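Local coordinates for protein Vlm2 (Streptomyces tsusimaensis, PDB 6ECB) that provides the thioesterase domain of a nonribosomal peptide synthetase for the depsipeptide valinomycin, an alpha/beta-hydrolase-type domain that probably works through an acyl-enzyme intermediate, at residues L190-R193 / A194-D197. Sequence-based numbering, arbitrary orientation.
Sequences LLDR and AKND
Arg-193, its CG trans to the backbone N and its chain bent about the CB-CG bond (chi2 65°), brings its guanidinium to Asp-197, whose CG is also trans to its own N (chi1 171°). This salt bridge spans the C-terminal end of helix 183-194 and the type I beta turn Ala-194 to Asp-197 that follows it, in the helical region between strands 134-137 and 237-241 of the alpha/beta-hydrolase fold. NH1 of Arg-193 reaches OD2 of Asp-197 at 2.9 Å in a nearly straight bond (168°). The carboxylate oxygen lies at the guanidinium edge, close to its plane, whereas the nitrogen meets that oxygen from above the carboxylate plane. OD1 of Asp-197 pairs with Arg-199, so the carboxylate is shared between two arginines, which should favour its charged form. In a second salt bridge, Lys-195 runs an extended chain alongside Asp-192, and its NZ comes 3.0 Å from OD1 of Asp-192, again above the carboxylate plane; Gln-188 also binds that oxygen. Ala-194 N keeps the helical bond to Leu-190 O (3.0 Å), while Lys-195 N makes only a weak one to Leu-191 O. The turn closes through Asp-197 N and Ala-194 O, 3.1 Å apart. One water links Arg-193 O to Asn-196 N; a second gives a hydrogen bond to OD2 of Asp-197 (2.7 Å) and accepts one from NH2 of Arg-193.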
loop_
_atom_site.group_PDB
_atom_site.type_symbol
_atom_site.label_atom_id
_atom_site.label_comp_id
_atom_site.label_asym_id
_atom_site.label_seq_id
_atom_site.Cartn_x
_atom_site.Cartn_y
_atom_site.Cartn_z
ATOM N N LEU A 190 -3.768 11.227 17.143
ATOM C CA LEU A 190 -4.090 10.860 15.776
ATOM C C LEU A 190 -5.563 11.116 15.478
ATOM O O LEU A 190 -5.908 11.617 14.403
ATOM C CB LEU A 190 -3.740 9.394 15.506
ATOM C CG LEU A 190 -2.278 8.992 15.685
ATOM C CD1 LEU A 190 -2.097 7.544 15.268
ATOM C CD2 LEU A 190 -1.343 9.893 14.885
ATOM N N LEU A 191 -6.451 10.766 16.414
ATOM C CA LEU A 191 -7.875 10.999 16.197
ATOM C C LEU A 191 -8.168 12.494 16.125
ATOM O O LEU A 191 -8.948 12.945 15.276
ATOM C CB LEU A 191 -8.688 10.326 17.308
ATOM C CG LEU A 191 -8.556 8.800 17.355
ATOM C CD1 LEU A 191 -9.222 8.223 18.595
ATOM C CD2 LEU A 191 -9.156 8.191 16.112
ATOM N N ASP A 192 -7.544 13.273 17.007
ATOM C CA ASP A 192 -7.696 14.724 16.969
ATOM C C ASP A 192 -7.325 15.277 15.593
ATOM O O ASP A 192 -7.977 16.197 15.078
ATOM C CB ASP A 192 -6.821 15.348 18.048
ATOM C CG ASP A 192 -7.385 15.163 19.450
ATOM O OD1 ASP A 192 -8.563 14.762 19.586
ATOM O OD2 ASP A 192 -6.639 15.426 20.415
ATOM N N ARG A 193 -6.259 14.746 15.002
ATOM C CA ARG A 193 -5.833 15.162 13.668
ATOM C C ARG A 193 -6.816 14.714 12.595
ATOM O O ARG A 193 -7.032 15.429 11.610
ATOM C CB ARG A 193 -4.434 14.601 13.398
ATOM C CG ARG A 193 -4.012 14.510 11.911
ATOM C CD ARG A 193 -3.877 15.881 11.228
ATOM N NE ARG A 193 -3.458 15.746 9.830
ATOM C CZ ARG A 193 -4.259 15.362 8.837
ATOM N NH1 ARG A 193 -5.534 15.078 9.075
ATOM N NH2 ARG A 193 -3.785 15.253 7.599
ATOM N N ALA A 194 -7.430 13.553 12.761
ATOM C CA ALA A 194 -8.213 12.977 11.679
ATOM C C ALA A 194 -9.675 13.389 11.701
ATOM O O ALA A 194 -10.331 13.356 10.647
ATOM C CB ALA A 194 -8.139 11.448 11.727
ATOM N N LYS A 195 -10.199 13.779 12.861
ATOM C CA LYS A 195 -11.642 13.752 13.050
ATOM C C LYS A 195 -12.376 14.801 12.234
ATOM O O LYS A 195 -13.579 14.642 12.014
ATOM C CB LYS A 195 -11.994 13.906 14.532
ATOM C CG LYS A 195 -11.535 15.188 15.190
ATOM C CD LYS A 195 -11.698 15.066 16.715
ATOM C CE LYS A 195 -11.311 16.340 17.464
ATOM N NZ LYS A 195 -11.120 16.083 18.928
ATOM N N ASN A 196 -11.706 15.868 11.788
ATOM C CA ASN A 196 -12.355 16.843 10.919
ATOM C C ASN A 196 -11.598 17.020 9.608
ATOM O O ASN A 196 -11.736 18.061 8.953
ATOM C CB ASN A 196 -12.514 18.203 11.608
ATOM C CG ASN A 196 -13.612 19.050 10.964
ATOM O OD1 ASN A 196 -14.670 18.532 10.615
ATOM N ND2 ASN A 196 -13.360 20.346 10.791
ATOM N N ASP A 197 -10.805 16.022 9.214
ATOM C CA ASP A 197 -10.112 16.056 7.936
ATOM C C ASP A 197 -10.979 15.306 6.935
ATOM O O ASP A 197 -11.145 14.086 7.074
ATOM C CB ASP A 197 -8.747 15.412 8.053
ATOM C CG ASP A 197 -8.068 15.216 6.702
ATOM O OD1 ASP A 197 -8.549 15.765 5.692
ATOM O OD2 ASP A 197 -7.051 14.507 6.664
HETATM O O HOH W 1 -9.106 17.312 11.810
HETATM O O HOH W 2 -5.047 13.762 5.097
#